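Local coordinates for protein endosialidase (Enterobacteria phage phi92, PDB 4HIZ) that hydrolyses internal alpha-2,8 and alpha-2,9 linkages in sialic acid polymers, as a phage endosialidase with a beta-propeller catalytic domain, at residues Gly152-Arg157 against Phe295-Asp300; Val289-Ser294 against Ala347-Ile352; Phe305-His310 against Gly320-Asn325; Ile358-Thr363 against Leu399-Val404. One frame throughout, in Å; residues are numbered along the deposited sequence.

Contact 1 (Gly152-Arg157 against Phe295-Asp300); sequences GVCGNR and FTVIDD. With EDO (1,2-ethanediol), chain J.
Phe295 lays its ring against the backbone of Gly152, with CD1 3.6 Å from CA of Gly152 and the amide N of Gly152 over one face, displaced toward the rim. Because Gly152 has no side chain, the ring can come this close to the main chain. CG of Phe295 is anti to its own backbone N (chi1 178°), which directs it from strand 291-297 toward strand 144-154; these are the first strands of two consecutive propeller blades and here run nearly parallel at 21°. CB of Cys154 lies at the edge of the ring, 4.2 Å from CZ of Phe295, and Phe305 of the neighbouring strand meets the same ring. Val297 comes next. Its CG2 touches CB of Cys154 at 3.7 Å and approaches the carbonyl O of Val153 as well, while CG1 faces SG of Cys154.

Beyond the valine the contact turns polar. Residues Cys154-Arg157 form a type I' turn, and Gly155 N at its second position donates to OD1 of Asp300 over 2.9 Å, an almost straight bond (173°) on the anti lone pair of that oxygen. A water donates both to OD1 of Asp300, at 2.7 Å, and to the O of Val153, adding a second link between the segments. On the far side of the strand, OG1 of Thr296 is hydrogen-bonded to a 1,2-ethanediol, probably from the crystallisation liquor, and to N of Tyr354.

The chemistry is thus graded: Phe295, Cys154 and Val297 pack the strands together, while one carboxylate oxygen joins the hairpin tip to the next blade directly and through water.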
# COMPACT_ATOMS: atom_id res chain seq x y z
N GLY A 152 20.87 -21.59 -2.74
CA GLY A 152 21.97 -20.67 -3.01
C GLY A 152 22.32 -20.69 -4.49
O GLY A 152 21.57 -21.22 -5.33
N VAL A 153 23.46 -20.10 -4.81
CA VAL A 153 23.88 -19.93 -6.21
C VAL A 153 25.19 -20.66 -6.41
O VAL A 153 26.10 -20.55 -5.57
CB VAL A 153 24.07 -18.43 -6.54
CG1 VAL A 153 24.61 -18.26 -7.99
CG2 VAL A 153 22.74 -17.68 -6.37
N CYS A 154 25.28 -21.42 -7.51
CA CYS A 154 26.54 -22.05 -7.86
C CYS A 154 26.67 -21.96 -9.37
O CYS A 154 25.74 -22.33 -10.09
CB CYS A 154 26.52 -23.52 -7.42
SG CYS A 154 28.14 -24.33 -7.75
N GLY A 155 27.80 -21.46 -9.85
CA GLY A 155 28.06 -21.45 -11.28
C GLY A 155 26.96 -20.76 -12.09
O GLY A 155 26.50 -21.29 -13.12
N ASN A 156 26.54 -19.58 -11.63
CA ASN A 156 25.46 -18.82 -12.28
C ASN A 156 24.11 -19.54 -12.41
O ASN A 156 23.29 -19.17 -13.26
CB ASN A 156 25.93 -18.25 -13.64
CG ASN A 156 27.05 -17.27 -13.45
OD1 ASN A 156 26.94 -16.37 -12.60
ND2 ASN A 156 28.16 -17.44 -14.20
N ARG A 157 23.87 -20.55 -11.56
CA ARG A 157 22.53 -21.13 -11.45
C ARG A 157 22.03 -21.03 -10.02
O ARG A 157 22.82 -21.13 -9.05
CB ARG A 157 22.56 -22.62 -11.82
CG ARG A 157 23.04 -22.91 -13.26
CD ARG A 157 22.90 -24.42 -13.64
NE ARG A 157 21.51 -24.86 -13.58
CZ ARG A 157 20.60 -24.67 -14.54
NH1 ARG A 157 20.93 -24.06 -15.67
NH2 ARG A 157 19.36 -25.13 -14.38
N PHE A 295 23.58 -24.16 2.62
CA PHE A 295 24.13 -24.42 1.29
C PHE A 295 25.45 -23.69 1.21
O PHE A 295 25.54 -22.52 1.60
CB PHE A 295 23.16 -23.86 0.22
CG PHE A 295 23.63 -24.02 -1.18
CD1 PHE A 295 24.39 -23.02 -1.78
CD2 PHE A 295 23.31 -25.16 -1.91
CE1 PHE A 295 24.81 -23.13 -3.13
CE2 PHE A 295 23.73 -25.31 -3.25
CZ PHE A 295 24.48 -24.29 -3.85
N THR A 296 26.48 -24.33 0.66
CA THR A 296 27.68 -23.55 0.37
C THR A 296 28.44 -24.13 -0.83
O THR A 296 28.48 -25.35 -1.04
CB THR A 296 28.61 -23.44 1.62
OG1 THR A 296 29.68 -22.52 1.37
CG2 THR A 296 29.22 -24.81 1.97
N VAL A 297 29.01 -23.25 -1.64
CA VAL A 297 29.77 -23.67 -2.81
C VAL A 297 31.22 -23.96 -2.48
O VAL A 297 31.88 -23.17 -1.81
CB VAL A 297 29.73 -22.60 -3.90
CG1 VAL A 297 30.68 -22.98 -5.08
CG2 VAL A 297 28.31 -22.45 -4.39
N ILE A 298 31.72 -25.09 -2.96
CA ILE A 298 33.12 -25.44 -2.79
C ILE A 298 33.89 -25.05 -4.07
O ILE A 298 34.99 -24.51 -3.99
CB ILE A 298 33.25 -26.95 -2.48
CG1 ILE A 298 32.76 -27.22 -1.05
CG2 ILE A 298 34.71 -27.44 -2.70
CD1 ILE A 298 32.06 -28.50 -0.90
N ASP A 299 33.31 -25.31 -5.25
CA ASP A 299 33.95 -24.94 -6.51
C ASP A 299 32.86 -24.50 -7.50
O ASP A 299 32.09 -25.34 -7.98
CB ASP A 299 34.71 -26.18 -7.04
CG ASP A 299 35.57 -25.90 -8.29
OD1 ASP A 299 35.23 -25.07 -9.13
OD2 ASP A 299 36.61 -26.59 -8.46
N ASP A 300 32.80 -23.21 -7.82
CA ASP A 300 31.74 -22.70 -8.70
C ASP A 300 31.80 -23.30 -10.11
O ASP A 300 30.79 -23.76 -10.66
CB ASP A 300 31.82 -21.19 -8.86
CG ASP A 300 30.99 -20.46 -7.87
OD1 ASP A 300 29.73 -20.58 -7.88
OD2 ASP A 300 31.62 -19.73 -7.08
C1 EDO J . 30.50 -18.11 1.58
O1 EDO J . 29.44 -17.35 0.97
C2 EDO J . 30.57 -19.52 0.99
O2 EDO J . 29.28 -19.96 0.52
O HOH W 1 28.39 -18.97 -6.25
O HOH W 2 28.04 -18.13 -9.60

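Contact 2 (Val289-Ser294 against Ala347-Ile352); sequences VTETHS and AAEPCI
Neighbouring blades of the catalytic propeller meet where Glu291, His293 and Ser294, on the first strand of one, face Glu349-Ile352 on the first strand of the next. The His293 ring is the centrepiece. CB of Glu349 sits over the middle of its face, a CH-pi contact 3.8 Å from the ring centroid. ND1 of His293 donates to the O of Pro350 over 2.8 Å; the acceptor lies in the ring plane, but the donor stands well above the carbonyl plane. SG of Cys351 lies at the ring edge, 3.7 Å from CE1 of His293, and NE2 is hydrogen-bonded to Gln87.

To one side of the ring the carboxylates of Glu291 and Glu349 lie nearly coplanar, OE1 of Glu291 being 2.6 Å from OE2 of Glu349, while OE1 of Glu349 forms a salt bridge with Arg364. To the other, OG of Ser294, anti to its backbone N (chi1 -157°), accepts a straight bond (171°) from N of Ile352 at 3.0 Å. The same hydroxyl is also hydrogen-bonded to Asp88.

The two strands run roughly parallel, 28° apart, and are joined mainly through side chains, as inner strands of successive blades are in a beta-propeller.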
# COMPACT_ATOMS: atom_id res chain seq x y z
N VAL A 289 16.37 -38.53 6.90
CA VAL A 289 16.69 -37.09 6.90
C VAL A 289 15.51 -36.34 7.48
O VAL A 289 14.36 -36.49 7.04
CB VAL A 289 17.01 -36.58 5.47
CG1 VAL A 289 17.24 -35.01 5.45
CG2 VAL A 289 18.25 -37.29 4.93
N THR A 290 15.79 -35.55 8.49
CA THR A 290 14.74 -34.73 9.11
C THR A 290 14.61 -33.44 8.31
O THR A 290 13.50 -33.05 7.93
CB THR A 290 15.10 -34.43 10.56
OG1 THR A 290 15.15 -35.66 11.29
CG2 THR A 290 14.03 -33.56 11.23
N GLU A 291 15.74 -32.80 8.07
CA GLU A 291 15.77 -31.54 7.31
C GLU A 291 17.05 -31.44 6.54
O GLU A 291 18.10 -31.83 7.04
CB GLU A 291 15.69 -30.28 8.22
CG GLU A 291 14.34 -30.05 8.87
CD GLU A 291 14.35 -28.95 9.92
OE1 GLU A 291 15.43 -28.65 10.45
OE2 GLU A 291 13.29 -28.37 10.22
N THR A 292 16.95 -30.91 5.32
CA THR A 292 18.10 -30.33 4.62
C THR A 292 18.12 -28.82 4.90
O THR A 292 17.05 -28.18 4.99
CB THR A 292 18.07 -30.59 3.10
OG1 THR A 292 16.86 -30.10 2.51
CG2 THR A 292 18.14 -32.14 2.79
N HIS A 293 19.32 -28.28 5.04
CA HIS A 293 19.45 -26.96 5.68
C HIS A 293 20.82 -26.39 5.39
O HIS A 293 21.83 -27.07 5.64
CB HIS A 293 19.23 -27.12 7.20
CG HIS A 293 19.39 -25.86 8.00
ND1 HIS A 293 20.62 -25.45 8.50
CD2 HIS A 293 18.49 -24.95 8.45
CE1 HIS A 293 20.46 -24.34 9.22
NE2 HIS A 293 19.17 -24.03 9.22
N SER A 294 20.86 -25.18 4.82
CA SER A 294 22.12 -24.48 4.51
C SER A 294 22.75 -25.00 3.21
O SER A 294 22.48 -26.14 2.76
CB SER A 294 23.13 -24.55 5.69
OG SER A 294 24.08 -23.50 5.63
N ALA A 347 21.48 -32.38 18.49
CA ALA A 347 21.88 -31.34 17.53
C ALA A 347 21.04 -31.40 16.27
O ALA A 347 20.42 -32.44 15.96
CB ALA A 347 23.39 -31.47 17.21
N ALA A 348 21.02 -30.29 15.53
CA ALA A 348 20.19 -30.15 14.33
C ALA A 348 20.73 -29.02 13.48
O ALA A 348 21.59 -28.25 13.94
CB ALA A 348 18.74 -29.78 14.75
N GLU A 349 20.23 -28.95 12.24
CA GLU A 349 20.30 -27.72 11.44
C GLU A 349 21.66 -27.07 11.36
O GLU A 349 21.85 -25.93 11.80
CB GLU A 349 19.27 -26.72 11.98
CG GLU A 349 17.86 -27.20 11.67
CD GLU A 349 16.76 -26.34 12.29
OE1 GLU A 349 17.07 -25.34 12.98
OE2 GLU A 349 15.57 -26.68 12.10
N PRO A 350 22.63 -27.79 10.78
CA PRO A 350 23.96 -27.20 10.59
C PRO A 350 23.95 -26.01 9.62
O PRO A 350 23.31 -26.10 8.57
CB PRO A 350 24.78 -28.34 9.99
CG PRO A 350 23.72 -29.21 9.29
CD PRO A 350 22.54 -29.16 10.24
N CYS A 351 24.65 -24.94 9.98
CA CYS A 351 24.92 -23.88 9.00
C CYS A 351 26.32 -24.18 8.51
O CYS A 351 27.23 -24.43 9.33
CB CYS A 351 24.90 -22.51 9.66
SG CYS A 351 23.20 -21.98 10.11
N ILE A 352 26.50 -24.17 7.20
CA ILE A 352 27.82 -24.51 6.66
C ILE A 352 28.29 -23.47 5.66
O ILE A 352 27.49 -22.98 4.85
CB ILE A 352 27.83 -25.90 5.96
CG1 ILE A 352 26.72 -26.02 4.91
CG2 ILE A 352 27.68 -27.00 7.00
CD1 ILE A 352 26.81 -27.33 4.07

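Contact 3 (Phe305-His310 against Gly320-Asn325); sequences FAVGYH and GILYFN
Val307 and Leu322, paired across the strands, form the middle of an apolar cluster flanked by Phe305 and Phe324 at one end and Tyr309 at the other. CG2 of Val307 meets CE1 of Phe324 at 4.0 Å. CE1 of Phe305 stands over one face of the Phe324 ring, offset toward the rim and 3.5 Å from CD1 of Phe324; the two planes are inclined at 42°. CD2 of Leu322 touches CD1 of Tyr309 at 3.5 Å, the two side chains crossing at about a right angle. CG of Tyr309 lies between the backbone N and carbonyl carbon (chi1 83°). N of Gly320 lies over one face of the tyrosine ring.

On the reverse face of the sheet CB of Ala306 packs on CD1 of Ile321, 4.0 Å away. Between these layers the antiparallel strands of the 304-311/318-324 hairpin, the middle pair of the blade, exchange six backbone hydrogen bonds; the shortest runs from N of Leu322 to O of Val307 at 2.7 Å. At the polar margin OH of Tyr323 donates to OD1 of Asn325 over 2.9 Å, and the ring of Tyr323 forms a cation-pi contact with Arg337.

Buried amides and carbonyls therefore satisfy one another along the hairpin, which lets apolar side chains pack both faces.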
# COMPACT_ATOMS: atom_id res chain seq x y z
N PHE A 305 29.31 -28.49 -4.42
CA PHE A 305 28.70 -27.78 -3.29
C PHE A 305 28.24 -28.76 -2.22
O PHE A 305 28.23 -29.97 -2.42
CB PHE A 305 27.60 -26.81 -3.75
CG PHE A 305 26.39 -27.44 -4.44
CD1 PHE A 305 25.52 -28.31 -3.77
CD2 PHE A 305 26.04 -27.03 -5.73
CE1 PHE A 305 24.37 -28.82 -4.42
CE2 PHE A 305 24.87 -27.51 -6.37
CZ PHE A 305 24.04 -28.41 -5.74
N ALA A 306 27.88 -28.21 -1.07
CA ALA A 306 27.44 -29.05 0.03
C ALA A 306 26.11 -28.49 0.57
O ALA A 306 25.89 -27.28 0.56
CB ALA A 306 28.48 -29.08 1.14
N VAL A 307 25.26 -29.39 1.05
CA VAL A 307 23.97 -29.02 1.67
C VAL A 307 23.99 -29.61 3.08
O VAL A 307 24.43 -30.75 3.25
CB VAL A 307 22.83 -29.67 0.86
CG1 VAL A 307 21.51 -29.72 1.65
CG2 VAL A 307 22.68 -28.99 -0.52
N GLY A 308 23.58 -28.85 4.09
CA GLY A 308 23.58 -29.42 5.43
C GLY A 308 22.38 -30.35 5.63
O GLY A 308 21.34 -30.22 4.96
N TYR A 309 22.51 -31.28 6.56
CA TYR A 309 21.33 -32.09 6.91
C TYR A 309 21.48 -32.70 8.29
O TYR A 309 22.59 -32.75 8.86
CB TYR A 309 21.12 -33.26 5.89
CG TYR A 309 21.98 -34.49 6.20
CD1 TYR A 309 23.33 -34.54 5.82
CD2 TYR A 309 21.44 -35.58 6.87
CE1 TYR A 309 24.12 -35.65 6.07
CE2 TYR A 309 22.23 -36.70 7.15
CZ TYR A 309 23.56 -36.72 6.75
OH TYR A 309 24.37 -37.82 7.03
N HIS A 310 20.35 -33.12 8.85
CA HIS A 310 20.44 -33.96 10.05
C HIS A 310 19.26 -34.91 10.11
O HIS A 310 18.21 -34.73 9.44
CB HIS A 310 20.48 -33.06 11.32
CG HIS A 310 19.14 -32.55 11.76
ND1 HIS A 310 18.51 -31.48 11.17
CD2 HIS A 310 18.32 -32.96 12.76
CE1 HIS A 310 17.36 -31.24 11.79
NE2 HIS A 310 17.21 -32.14 12.75
N GLY A 320 25.38 -33.70 9.32
CA GLY A 320 26.56 -33.44 8.52
C GLY A 320 26.19 -32.75 7.23
O GLY A 320 25.32 -31.86 7.22
N ILE A 321 26.83 -33.18 6.14
CA ILE A 321 26.59 -32.55 4.85
C ILE A 321 26.26 -33.59 3.79
O ILE A 321 26.67 -34.75 3.88
CB ILE A 321 27.80 -31.71 4.40
CG1 ILE A 321 29.02 -32.60 4.05
CG2 ILE A 321 28.14 -30.65 5.49
CD1 ILE A 321 30.21 -31.79 3.53
N LEU A 322 25.51 -33.16 2.78
CA LEU A 322 25.42 -33.90 1.53
C LEU A 322 26.39 -33.21 0.58
O LEU A 322 26.20 -32.03 0.24
CB LEU A 322 24.00 -33.84 0.97
CG LEU A 322 22.90 -34.26 1.98
CD1 LEU A 322 21.55 -34.20 1.29
CD2 LEU A 322 23.14 -35.70 2.54
N TYR A 323 27.41 -33.94 0.14
CA TYR A 323 28.45 -33.37 -0.68
C TYR A 323 28.25 -33.77 -2.15
O TYR A 323 28.22 -34.95 -2.49
CB TYR A 323 29.83 -33.84 -0.16
CG TYR A 323 30.97 -33.49 -1.09
CD1 TYR A 323 31.59 -32.27 -1.05
CD2 TYR A 323 31.41 -34.43 -2.03
CE1 TYR A 323 32.62 -31.97 -1.93
CE2 TYR A 323 32.42 -34.14 -2.90
CZ TYR A 323 33.03 -32.92 -2.86
OH TYR A 323 34.06 -32.70 -3.77
N PHE A 324 28.06 -32.78 -3.02
CA PHE A 324 27.77 -32.99 -4.44
C PHE A 324 29.03 -32.66 -5.21
O PHE A 324 29.48 -31.51 -5.26
CB PHE A 324 26.67 -32.03 -4.91
CG PHE A 324 25.31 -32.34 -4.38
CD1 PHE A 324 24.96 -32.02 -3.05
CD2 PHE A 324 24.37 -32.93 -5.21
CE1 PHE A 324 23.69 -32.29 -2.58
CE2 PHE A 324 23.07 -33.20 -4.74
CZ PHE A 324 22.73 -32.85 -3.41
N ASN A 325 29.64 -33.67 -5.85
CA ASN A 325 30.92 -33.42 -6.49
C ASN A 325 30.79 -32.62 -7.79
O ASN A 325 31.67 -31.80 -8.13
CB ASN A 325 31.63 -34.76 -6.74
CG ASN A 325 33.07 -34.55 -7.15
OD1 ASN A 325 33.87 -34.01 -6.37
ND2 ASN A 325 33.40 -34.93 -8.38

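Contact 4 (Ile358-Thr363 against Leu399-Val404); sequences ILYLTT and LPFAKV
Leu399 and Thr362 open a blade-to-blade contact of the beta-propeller, in which the strand entering one blade, 401-404, packs beside the second strand, 358-365, of the blade before. The carbonyl O of Leu399 accepts a hydrogen bond from OG1 of Thr362 at 2.7 Å, the hydroxyl standing above the carbonyl plane. A water doubles this link, accepting from N of Leu399 at 2.9 Å and donating to OG1 of Thr362. CD1 of Leu399 rests 4.0 Å from O of Thr363.

Phe401 comes next. Its CG lies between the backbone N and carbonyl carbon (chi1 64°). The ring meets two residues of the opposing strand, both obliquely: CD1 of Phe401 touches CG2 of Thr362 at 3.8 Å, and CZ touches CB of Tyr360 at 3.6 Å. Carbonyl oxygens of Tyr360 and Leu399 lie in plane at the ring edge, and Ile410 of the following strand also packs on this side chain.

Lys403 ends the row by crossing the Tyr360 side chain with its aliphatic part, CE lying 3.8 Å from OH of Tyr360. The lysine then bends at its last torsion (chi4 -73°), and NZ is hydrogen-bonded to O of Gly405. One face of the Tyr360 ring carries Ile358, whose CG2 stands 3.5 Å above its plane.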
# COMPACT_ATOMS: atom_id res chain seq x y z
N ILE A 358 38.53 -24.24 3.55
CA ILE A 358 38.11 -24.74 4.87
C ILE A 358 36.60 -24.68 4.94
O ILE A 358 35.99 -23.69 4.56
CB ILE A 358 38.76 -23.94 6.01
CG1 ILE A 358 40.28 -24.10 5.92
CG2 ILE A 358 38.25 -24.45 7.40
CD1 ILE A 358 41.03 -23.41 6.99
N LEU A 359 35.99 -25.75 5.42
CA LEU A 359 34.55 -25.79 5.56
C LEU A 359 34.26 -25.57 7.05
O LEU A 359 34.76 -26.31 7.89
CB LEU A 359 34.06 -27.19 5.12
CG LEU A 359 32.54 -27.43 5.19
CD1 LEU A 359 31.78 -26.37 4.33
CD2 LEU A 359 32.27 -28.88 4.71
N TYR A 360 33.45 -24.55 7.37
CA TYR A 360 33.03 -24.28 8.76
C TYR A 360 31.59 -24.70 8.94
O TYR A 360 30.80 -24.63 8.00
CB TYR A 360 33.14 -22.75 9.02
CG TYR A 360 34.57 -22.25 8.88
CD1 TYR A 360 35.47 -22.35 9.94
CD2 TYR A 360 35.02 -21.71 7.67
CE1 TYR A 360 36.79 -21.92 9.82
CE2 TYR A 360 36.33 -21.25 7.53
CZ TYR A 360 37.21 -21.37 8.61
OH TYR A 360 38.51 -20.93 8.49
N LEU A 361 31.27 -25.16 10.15
CA LEU A 361 29.93 -25.67 10.44
C LEU A 361 29.55 -25.26 11.86
O LEU A 361 30.38 -25.31 12.77
CB LEU A 361 29.93 -27.21 10.30
CG LEU A 361 28.64 -27.98 10.65
CD1 LEU A 361 28.52 -29.29 9.83
CD2 LEU A 361 28.53 -28.34 12.14
N THR A 362 28.31 -24.83 12.05
CA THR A 362 27.79 -24.69 13.43
C THR A 362 26.54 -25.53 13.57
O THR A 362 25.83 -25.73 12.59
CB THR A 362 27.34 -23.24 13.74
OG1 THR A 362 26.32 -22.85 12.80
CG2 THR A 362 28.50 -22.28 13.66
N THR A 363 26.25 -26.00 14.79
CA THR A 363 25.03 -26.76 14.99
C THR A 363 24.07 -25.98 15.87
O THR A 363 24.48 -25.07 16.60
CB THR A 363 25.28 -28.10 15.73
OG1 THR A 363 25.88 -27.83 17.00
CG2 THR A 363 26.23 -29.02 14.94
N LEU A 399 22.74 -21.21 14.10
CA LEU A 399 23.79 -20.20 14.30
C LEU A 399 24.44 -19.84 12.96
O LEU A 399 25.56 -20.26 12.66
CB LEU A 399 24.87 -20.70 15.27
CG LEU A 399 24.42 -20.93 16.73
CD1 LEU A 399 25.62 -21.39 17.58
CD2 LEU A 399 23.85 -19.65 17.32
N PRO A 400 23.73 -19.08 12.14
CA PRO A 400 24.30 -18.71 10.83
C PRO A 400 25.43 -17.70 11.00
O PRO A 400 25.55 -16.99 12.03
CB PRO A 400 23.10 -18.12 10.07
CG PRO A 400 22.30 -17.46 11.19
CD PRO A 400 22.38 -18.52 12.34
N PHE A 401 26.29 -17.64 10.00
CA PHE A 401 27.51 -16.88 10.18
C PHE A 401 28.13 -16.55 8.84
O PHE A 401 27.79 -17.15 7.81
CB PHE A 401 28.53 -17.69 11.02
CG PHE A 401 29.00 -18.95 10.35
CD1 PHE A 401 28.27 -20.14 10.50
CD2 PHE A 401 30.16 -18.95 9.55
CE1 PHE A 401 28.70 -21.33 9.88
CE2 PHE A 401 30.59 -20.16 8.94
CZ PHE A 401 29.84 -21.32 9.09
N ALA A 402 29.04 -15.58 8.86
CA ALA A 402 29.94 -15.38 7.72
C ALA A 402 31.37 -15.17 8.23
O ALA A 402 31.56 -14.77 9.39
CB ALA A 402 29.50 -14.10 6.94
N LYS A 403 32.36 -15.41 7.37
CA LYS A 403 33.76 -15.14 7.72
C LYS A 403 34.16 -13.81 7.11
O LYS A 403 33.97 -13.58 5.90
CB LYS A 403 34.70 -16.24 7.18
CG LYS A 403 36.13 -16.04 7.62
CD LYS A 403 36.95 -17.32 7.30
CE LYS A 403 38.37 -17.20 7.80
NZ LYS A 403 39.13 -16.23 6.93
N VAL A 404 34.68 -12.91 7.94
CA VAL A 404 35.16 -11.61 7.45
C VAL A 404 36.56 -11.47 8.01
O VAL A 404 36.75 -11.37 9.22
CB VAL A 404 34.27 -10.45 7.94
CG1 VAL A 404 34.79 -9.11 7.41
CG2 VAL A 404 32.81 -10.65 7.50
O HOH W 3 23.39 -23.90 13.08

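How the contacts relate
Followed from the N terminus, contact 1 closes the longest loop, 137 residues that include the rest of its blade and the eight-stranded insertion 185-264. Contact 2 closes a loop of 52 residues; it starts before the first loop ends and so crosses contact 1. Both use strand 291-297, and Thr296 packs on Ile352 between them. Contact 3 is a short hairpin lying wholly within the span of contact 2, joined by backbone hydrogen bonds from strand 304-311 to strand 291-297. Contact 4 follows in series, closing a loop of 35 residues, its strand 358-365 pairing with the 347-355 strand of contact 2. Contacts 1, 2 and 4 thus bind four successive blades, while contact 3 holds one blade together internally.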